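Local coordinates for protein DNA endonuclease I-HmuI (PDB 1U3E) that binds DNA and probably cleaves it as an HNH homing endonuclease, combining an HNH catalytic motif with a helix-turn-helix DNA-binding domain, at residues Y39-L44 with F53-L58; V15-V21 with L58-F63. All coordinates share one frame; numbering follows the deposited sequence.

Contacts 1 and 2 lie side by side in the N-terminal part of the endonuclease, their centres about 9 Å apart, and both are built on helix 55-63. Contact 1 pairs the two strands of the hairpin 41-46/49-54 and runs into the first turn of that helix; contact 2 sets the helix's later turns against the end of strand 13-16 and the turn that follows. Along the chain, contact 1 is nested inside the loop closed by contact 2. Leu58 serves both, and Val21 packs against Ile42 and Leu44 where they meet. One short helix thereby ties a DNA-reading hairpin to the four-stranded antiparallel sheet.

Contact 1: Y39-L44 with F53-L58; sequences YHRIGL and FQVHRL. With nucleotides of chain C.
Ile42 and Phe53 form an antiparallel hydrogen-bonded pair near the open end of a beta hairpin, next to the start of the helix. Phe53 N gives an almost straight bond to Ile42 O (2.8 Å, 176° at the hydrogen), and Ile42 N returns one to Phe53 O. Val55 N, already in the helix, continues the series to His40 O. The tight part of the contact is apolar: Ile42 meets Leu58 tip to tip, CD1 to CD1 at 4.0 Å, while Leu44 CD1 approaches Phe53 CD1 to 3.6 Å, the two side chains crossing at about a right angle. Val21 and Leu30 border Ile42 and Leu44.

On the face of Arg41 and Gln54 the two side chains touch little beyond CG to CG at 4.2 Å, and their polar ends turn to the DNA. Bent at chi2 (106°), Arg41 brings the edge of its guanidinium to the base of DT3 of chain C, where NH2 (3.0 Å) and NH1 both donate to O4; Asp37 holds NH2 by a salt bridge. Gln54 NE2 donates to OP2 of DT3 of chain C. His56 NE2 reaches OP2 of DT2 of chain C at 2.6 Å, and Arg57 NE takes OP1 of that phosphate. Tyr39 OH bonds OP1 of DG1 of chain C at 3.1 Å. The chemistry thus implies a division of labour: an apolar face joins the hairpin to the fold, while Arg41 and Gln54 opposite, with Tyr39 from the preceding loop and His56 and Arg57 from the helix's first turn, hold three successive phosphates and one thymine base.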
loop_
_atom_site.group_PDB
_atom_site.type_symbol
_atom_site.label_atom_id
_atom_site.label_comp_id
_atom_site.label_asym_id
_atom_site.label_seq_id
_atom_site.Cartn_x
_atom_site.Cartn_y
_atom_site.Cartn_z
ATOM N N TYR D 39 6.520 12.501 3.286
ATOM C CA TYR D 39 6.099 13.465 2.273
ATOM C C TYR D 39 5.749 14.805 2.867
ATOM O O TYR D 39 4.960 14.858 3.816
ATOM C CB TYR D 39 4.887 12.948 1.517
ATOM C CG TYR D 39 5.188 11.727 0.719
ATOM C CD1 TYR D 39 4.849 10.465 1.193
ATOM C CD2 TYR D 39 5.855 11.824 -0.502
ATOM C CE1 TYR D 39 5.168 9.315 0.467
ATOM C CE2 TYR D 39 6.184 10.685 -1.236
ATOM C CZ TYR D 39 5.837 9.431 -0.743
ATOM O OH TYR D 39 6.166 8.306 -1.453
ATOM N N HIS D 40 6.314 15.878 2.331
ATOM C CA HIS D 40 5.984 17.219 2.856
ATOM C C HIS D 40 4.570 17.673 2.605
ATOM O O HIS D 40 4.139 17.798 1.455
ATOM C CB HIS D 40 6.920 18.250 2.240
ATOM C CG HIS D 40 8.396 17.930 2.418
ATOM N ND1 HIS D 40 9.395 18.826 2.111
ATOM C CD2 HIS D 40 9.013 16.809 2.862
ATOM C CE1 HIS D 40 10.568 18.271 2.359
ATOM N NE2 HIS D 40 10.364 17.047 2.814
ATOM N N ARG D 41 3.837 17.933 3.689
ATOM C CA ARG D 41 2.449 18.397 3.606
ATOM C C ARG D 41 2.266 19.768 4.262
ATOM O O ARG D 41 3.128 20.248 4.991
ATOM C CB ARG D 41 1.502 17.410 4.298
ATOM C CG ARG D 41 1.565 15.985 3.759
ATOM C CD ARG D 41 2.291 15.044 4.699
ATOM N NE ARG D 41 2.153 13.640 4.304
ATOM C CZ ARG D 41 0.984 13.018 4.204
ATOM N NH1 ARG D 41 -0.134 13.683 4.473
ATOM N NH2 ARG D 41 0.928 11.747 3.826
ATOM N N ILE D 42 1.133 20.395 3.990
ATOM C CA ILE D 42 0.812 21.682 4.578
ATOM C C ILE D 42 -0.697 21.788 4.582
ATOM O O ILE D 42 -1.369 21.019 3.904
ATOM C CB ILE D 42 1.426 22.875 3.786
ATOM C CG1 ILE D 42 1.070 22.793 2.307
ATOM C CG2 ILE D 42 2.933 22.883 3.939
ATOM C CD1 ILE D 42 -0.326 23.216 1.969
ATOM N N GLY D 43 -1.238 22.717 5.356
ATOM C CA GLY D 43 -2.681 22.869 5.396
ATOM C C GLY D 43 -3.109 24.205 4.820
ATOM O O GLY D 43 -2.606 25.255 5.223
ATOM N N LEU D 44 -4.030 24.174 3.865
ATOM C CA LEU D 44 -4.513 25.401 3.262
ATOM C C LEU D 44 -5.939 25.633 3.737
ATOM O O LEU D 44 -6.780 24.736 3.655
ATOM C CB LEU D 44 -4.470 25.291 1.741
ATOM C CG LEU D 44 -3.118 24.905 1.139
ATOM C CD1 LEU D 44 -3.225 24.845 -0.377
ATOM C CD2 LEU D 44 -2.070 25.916 1.552
ATOM N N PHE D 53 -2.787 19.372 2.208
ATOM C CA PHE D 53 -2.261 19.137 0.866
ATOM C C PHE D 53 -0.797 18.669 0.856
ATOM O O PHE D 53 -0.064 18.885 1.823
ATOM C CB PHE D 53 -2.414 20.406 0.015
ATOM C CG PHE D 53 -3.852 20.754 -0.318
ATOM C CD1 PHE D 53 -4.589 21.604 0.502
ATOM C CD2 PHE D 53 -4.466 20.229 -1.460
ATOM C CE1 PHE D 53 -5.915 21.926 0.185
ATOM C CE2 PHE D 53 -5.779 20.542 -1.782
ATOM C CZ PHE D 53 -6.507 21.389 -0.964
ATOM N N GLN D 54 -0.399 18.000 -0.231
ATOM C CA GLN D 54 0.974 17.510 -0.404
ATOM C C GLN D 54 1.795 18.472 -1.261
ATOM O O GLN D 54 1.535 18.629 -2.456
ATOM C CB GLN D 54 0.998 16.151 -1.084
ATOM C CG GLN D 54 0.545 15.007 -0.243
ATOM C CD GLN D 54 0.925 13.681 -0.856
ATOM O OE1 GLN D 54 1.983 13.134 -0.568
ATOM N NE2 GLN D 54 0.068 13.165 -1.723
ATOM N N VAL D 55 2.794 19.099 -0.647
ATOM C CA VAL D 55 3.643 20.052 -1.331
ATOM C C VAL D 55 4.069 19.589 -2.711
ATOM O O VAL D 55 4.021 20.367 -3.657
ATOM C CB VAL D 55 4.893 20.366 -0.497
ATOM C CG1 VAL D 55 5.872 21.234 -1.290
ATOM C CG2 VAL D 55 4.479 21.058 0.772
ATOM N N HIS D 56 4.477 18.337 -2.860
ATOM C CA HIS D 56 4.895 17.931 -4.184
ATOM C C HIS D 56 3.770 17.845 -5.209
ATOM O O HIS D 56 4.028 17.921 -6.410
ATOM C CB HIS D 56 5.692 16.625 -4.153
ATOM C CG HIS D 56 4.900 15.426 -3.760
ATOM N ND1 HIS D 56 4.624 15.114 -2.450
ATOM C CD2 HIS D 56 4.352 14.441 -4.506
ATOM C CE1 HIS D 56 3.942 13.985 -2.404
ATOM N NE2 HIS D 56 3.764 13.556 -3.638
ATOM N N ARG D 57 2.527 17.687 -4.769
ATOM C CA ARG D 57 1.439 17.646 -5.730
ATOM C C ARG D 57 1.164 19.081 -6.162
ATOM O O ARG D 57 0.952 19.360 -7.346
ATOM C CB ARG D 57 0.167 17.069 -5.126
ATOM C CG ARG D 57 0.157 15.592 -4.938
ATOM C CD ARG D 57 -1.245 15.070 -5.109
ATOM N NE ARG D 57 -1.334 14.187 -6.264
ATOM C CZ ARG D 57 -2.332 14.197 -7.139
ATOM N NH1 ARG D 57 -3.342 15.049 -6.995
ATOM N NH2 ARG D 57 -2.317 13.359 -8.167
ATOM N N LEU D 58 1.171 19.992 -5.194
ATOM C CA LEU D 58 0.921 21.392 -5.491
ATOM C C LEU D 58 1.935 21.918 -6.504
ATOM O O LEU D 58 1.580 22.666 -7.420
ATOM C CB LEU D 58 0.962 22.234 -4.211
ATOM C CG LEU D 58 -0.100 21.932 -3.149
ATOM C CD1 LEU D 58 0.169 22.767 -1.931
ATOM C CD2 LEU D 58 -1.481 22.231 -3.670
ATOM P P DT C 2 0.899 11.184 -5.165
ATOM O OP1 DT C 2 0.556 11.852 -6.447
ATOM O OP2 DT C 2 1.949 11.833 -4.335
ATOM O "O5'" DT C 2 -0.418 10.861 -4.311
ATOM C "C5'" DT C 2 -1.554 10.278 -4.991
ATOM C "C4'" DT C 2 -2.735 10.169 -4.054
ATOM O "O4'" DT C 2 -2.477 9.079 -3.155
ATOM C "C3'" DT C 2 -3.010 11.390 -3.182
ATOM O "O3'" DT C 2 -3.980 12.271 -3.695
ATOM C "C2'" DT C 2 -3.606 10.763 -1.949
ATOM C "C1'" DT C 2 -3.083 9.373 -1.924
ATOM N N1 DT C 2 -2.143 9.190 -0.845
ATOM C C2 DT C 2 -2.709 8.729 0.300
ATOM O O2 DT C 2 -3.902 8.515 0.451
ATOM N N3 DT C 2 -1.807 8.540 1.288
ATOM C C4 DT C 2 -0.460 8.757 1.258
ATOM O O4 DT C 2 0.220 8.544 2.267
ATOM C C5 DT C 2 0.058 9.228 0.012
ATOM C C7 DT C 2 1.528 9.478 -0.124
ATOM C C6 DT C 2 -0.807 9.428 -0.990
ATOM P P DT C 3 -4.213 13.655 -2.958
ATOM O OP1 DT C 3 -4.786 14.590 -3.951
ATOM O OP2 DT C 3 -2.974 14.054 -2.273
ATOM O "O5'" DT C 3 -5.330 13.370 -1.828
ATOM C "C5'" DT C 3 -6.602 12.827 -2.219
ATOM C "C4'" DT C 3 -7.368 12.404 -0.986
ATOM O "O4'" DT C 3 -6.612 11.389 -0.247
ATOM C "C3'" DT C 3 -7.627 13.530 0.016
ATOM O "O3'" DT C 3 -9.002 13.894 -0.059
ATOM C "C2'" DT C 3 -7.442 12.925 1.395
ATOM C "C1'" DT C 3 -6.776 11.589 1.138
ATOM N N1 DT C 3 -5.479 11.477 1.817
ATOM C C2 DT C 3 -5.483 10.896 3.062
ATOM O O2 DT C 3 -6.502 10.481 3.593
ATOM N N3 DT C 3 -4.252 10.819 3.667
ATOM C C4 DT C 3 -3.042 11.260 3.154
ATOM O O4 DT C 3 -2.008 11.118 3.814
ATOM C C5 DT C 3 -3.117 11.866 1.836
ATOM C C7 DT C 3 -1.858 12.397 1.205
ATOM C C6 DT C 3 -4.315 11.946 1.247
ATOM O OP3 DG C 1 7.693 8.558 -6.510
ATOM P P DG C 1 6.962 9.183 -5.347
ATOM O OP1 DG C 1 7.672 8.948 -4.035
ATOM O OP2 DG C 1 6.563 10.596 -5.620
ATOM O "O5'" DG C 1 5.584 8.337 -5.247
ATOM C "C5'" DG C 1 4.492 8.827 -4.461
ATOM C "C4'" DG C 1 3.200 8.177 -4.890
ATOM O "O4'" DG C 1 3.097 6.909 -4.224
ATOM C "C3'" DG C 1 1.965 8.938 -4.460
ATOM O "O3'" DG C 1 1.463 9.735 -5.514
ATOM C "C2'" DG C 1 0.942 7.842 -4.249
ATOM C "C1'" DG C 1 1.765 6.654 -3.826
ATOM N N9 DG C 1 1.783 6.486 -2.379
ATOM C C8 DG C 1 2.877 6.576 -1.551
ATOM N N7 DG C 1 2.589 6.348 -0.299
ATOM C C5 DG C 1 1.226 6.105 -0.303
ATOM C C6 DG C 1 0.362 5.799 0.751
ATOM O O6 DG C 1 0.630 5.675 1.947
ATOM N N1 DG C 1 -0.944 5.626 0.312
ATOM C C2 DG C 1 -1.359 5.739 -0.984
ATOM N N2 DG C 1 -2.663 5.535 -1.208
ATOM N N3 DG C 1 -0.555 6.028 -1.988
ATOM C C4 DG C 1 0.715 6.195 -1.578
#

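Contact 2: V15-V21 with L58-F63; sequences VSNTGEV and LVAIHF. With EDO (1,2-ethanediol), chain P.
Val15, Asn17 and Val59 meet where a beta hairpin of the four-stranded antiparallel sheet lies against helix 55-63. Strand 13-16 ends here, and a type I beta turn from Ser16 to Gly19 leads the chain toward strand 21-23.

Contacts with aromatic rings dominate. Asn17 CB stands over the Phe63 ring in a CH-pi contact, 3.9 Å from the centroid and only 9° off the normal; His62 CB lies over the other face, leaving the ring sandwiched. The ring's edge meets backbone, with CZ 3.4 Å from Val15 O. A second CH-pi contact sets Val15 CG1 over the His62 ring, offset toward its rim, and Ile61 CG2 flanks the opposite face. The branches of Val15 divide the work: with chi1 at 46°, CG1 lies between the backbone N and the carbonyl carbon and takes the histidine, whereas CG2 touches Phe63 CE1 as the two side chains slide past each other in opposite directions.

Aliphatic packing fills in the rest. Val59 packs against the turn with both branches, CG1 touching Asn17 O and CG2 reaching Gly19 CA at 3.7 Å. Farther along, the side chains of Val21 and Leu58 cross at about a right angle, CG2 touching CD1.

Polar bonds brace each partner from within. In the turn, Ser16 OG accepts from Glu20 N and shares a hydrogen bond with Thr18 OG1, while Gly19 N bonds to Ser16 O. Beyond the pair of segments, His62 NE2 accepts from Lys7 N, and Lys4 NZ donates to His62 O, tying the helix to the neighbourhood of strand 3-5. The His62 ring is also anchored to its own helix: ND1 donates to Leu58 O at 2.7 Å, in the carbonyl plane and on a lone pair, with the acceptor just 7° out of the ring plane.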
loop_
_atom_site.group_PDB
_atom_site.type_symbol
_atom_site.label_atom_id
_atom_site.label_comp_id
_atom_site.label_asym_id
_atom_site.label_seq_id
_atom_site.Cartn_x
_atom_site.Cartn_y
_atom_site.Cartn_z
ATOM N N VAL D 15 2.316 29.280 -4.580
ATOM C CA VAL D 15 3.303 28.208 -4.554
ATOM C C VAL D 15 4.494 28.508 -5.457
ATOM O O VAL D 15 4.354 29.185 -6.464
ATOM C CB VAL D 15 2.629 26.878 -4.984
ATOM C CG1 VAL D 15 1.780 27.104 -6.232
ATOM C CG2 VAL D 15 3.664 25.803 -5.221
ATOM N N SER D 16 5.667 27.995 -5.102
ATOM C CA SER D 16 6.849 28.219 -5.930
ATOM C C SER D 16 7.361 26.883 -6.454
ATOM O O SER D 16 7.166 25.843 -5.831
ATOM C CB SER D 16 7.958 28.903 -5.135
ATOM O OG SER D 16 8.607 27.980 -4.284
ATOM N N ASN D 17 8.022 26.913 -7.601
ATOM C CA ASN D 17 8.543 25.692 -8.195
ATOM C C ASN D 17 9.603 25.005 -7.331
ATOM O O ASN D 17 10.051 23.902 -7.636
ATOM C CB ASN D 17 9.124 26.001 -9.571
ATOM C CG ASN D 17 10.160 27.084 -9.525
ATOM O OD1 ASN D 17 10.871 27.308 -10.491
ATOM N ND2 ASN D 17 10.250 27.773 -8.398
ATOM N N THR D 18 10.007 25.652 -6.249
ATOM C CA THR D 18 11.018 25.067 -5.388
ATOM C C THR D 18 10.364 24.280 -4.275
ATOM O O THR D 18 11.033 23.568 -3.531
ATOM C CB THR D 18 11.899 26.139 -4.770
ATOM O OG1 THR D 18 11.108 26.964 -3.919
ATOM C CG2 THR D 18 12.507 26.994 -5.847
ATOM N N GLY D 19 9.047 24.414 -4.169
ATOM C CA GLY D 19 8.312 23.707 -3.138
ATOM C C GLY D 19 7.929 24.577 -1.957
ATOM O O GLY D 19 7.679 24.071 -0.870
ATOM N N GLU D 20 7.888 25.887 -2.163
ATOM C CA GLU D 20 7.519 26.805 -1.096
ATOM C C GLU D 20 6.048 27.205 -1.200
ATOM O O GLU D 20 5.551 27.538 -2.284
ATOM C CB GLU D 20 8.393 28.058 -1.145
ATOM C CG GLU D 20 9.754 27.924 -0.492
ATOM C CD GLU D 20 10.676 29.069 -0.853
ATOM O OE1 GLU D 20 10.156 30.172 -1.109
ATOM O OE2 GLU D 20 11.911 28.875 -0.876
ATOM N N VAL D 21 5.354 27.153 -0.069
ATOM C CA VAL D 21 3.951 27.531 -0.013
ATOM C C VAL D 21 3.858 28.775 0.866
ATOM O O VAL D 21 4.094 28.727 2.075
ATOM C CB VAL D 21 3.098 26.401 0.575
ATOM C CG1 VAL D 21 1.668 26.842 0.713
ATOM C CG2 VAL D 21 3.166 25.207 -0.317
ATOM N N LEU D 58 1.171 19.992 -5.194
ATOM C CA LEU D 58 0.921 21.392 -5.491
ATOM C C LEU D 58 1.935 21.918 -6.504
ATOM O O LEU D 58 1.580 22.666 -7.420
ATOM C CB LEU D 58 0.962 22.234 -4.211
ATOM C CG LEU D 58 -0.100 21.932 -3.149
ATOM C CD1 LEU D 58 0.169 22.767 -1.931
ATOM C CD2 LEU D 58 -1.481 22.231 -3.670
ATOM N N VAL D 59 3.193 21.525 -6.354
ATOM C CA VAL D 59 4.210 21.987 -7.283
ATOM C C VAL D 59 3.898 21.397 -8.647
ATOM O O VAL D 59 3.707 22.119 -9.626
ATOM C CB VAL D 59 5.626 21.557 -6.829
ATOM C CG1 VAL D 59 6.663 22.048 -7.816
ATOM C CG2 VAL D 59 5.926 22.130 -5.451
ATOM N N ALA D 60 3.825 20.075 -8.692
ATOM C CA ALA D 60 3.524 19.371 -9.922
ATOM C C ALA D 60 2.271 19.925 -10.613
ATOM O O ALA D 60 2.272 20.163 -11.822
ATOM C CB ALA D 60 3.346 17.898 -9.631
ATOM N N ILE D 61 1.202 20.137 -9.855
ATOM C CA ILE D 61 -0.024 20.646 -10.445
ATOM C C ILE D 61 0.164 21.998 -11.094
ATOM O O ILE D 61 -0.461 22.300 -12.105
ATOM C CB ILE D 61 -1.157 20.760 -9.396
ATOM C CG1 ILE D 61 -1.746 19.376 -9.121
ATOM C CG2 ILE D 61 -2.256 21.694 -9.901
ATOM C CD1 ILE D 61 -2.764 19.347 -8.014
ATOM N N HIS D 62 1.036 22.817 -10.532
ATOM C CA HIS D 62 1.210 24.138 -11.095
ATOM C C HIS D 62 2.377 24.327 -12.061
ATOM O O HIS D 62 2.296 25.151 -12.974
ATOM C CB HIS D 62 1.265 25.162 -9.959
ATOM C CG HIS D 62 -0.009 25.254 -9.169
ATOM N ND1 HIS D 62 -0.344 24.350 -8.183
ATOM C CD2 HIS D 62 -1.054 26.114 -9.259
ATOM C CE1 HIS D 62 -1.538 24.648 -7.704
ATOM N NE2 HIS D 62 -1.991 25.714 -8.341
ATOM N N PHE D 63 3.440 23.551 -11.895
ATOM C CA PHE D 63 4.596 23.706 -12.773
ATOM C C PHE D 63 5.000 22.477 -13.582
ATOM O O PHE D 63 6.128 22.406 -14.047
ATOM C CB PHE D 63 5.816 24.168 -11.967
ATOM C CG PHE D 63 5.538 25.308 -11.032
ATOM C CD1 PHE D 63 5.239 25.071 -9.701
ATOM C CD2 PHE D 63 5.576 26.615 -11.480
ATOM C CE1 PHE D 63 4.986 26.117 -8.828
ATOM C CE2 PHE D 63 5.322 27.672 -10.613
ATOM C CZ PHE D 63 5.027 27.420 -9.285
HETATM C C1 EDO P . 0.679 23.229 -16.383
HETATM O O1 EDO P . 1.670 23.386 -15.343
HETATM C C2 EDO P . -0.117 24.559 -16.552
HETATM O O2 EDO P . -0.787 24.900 -15.290
#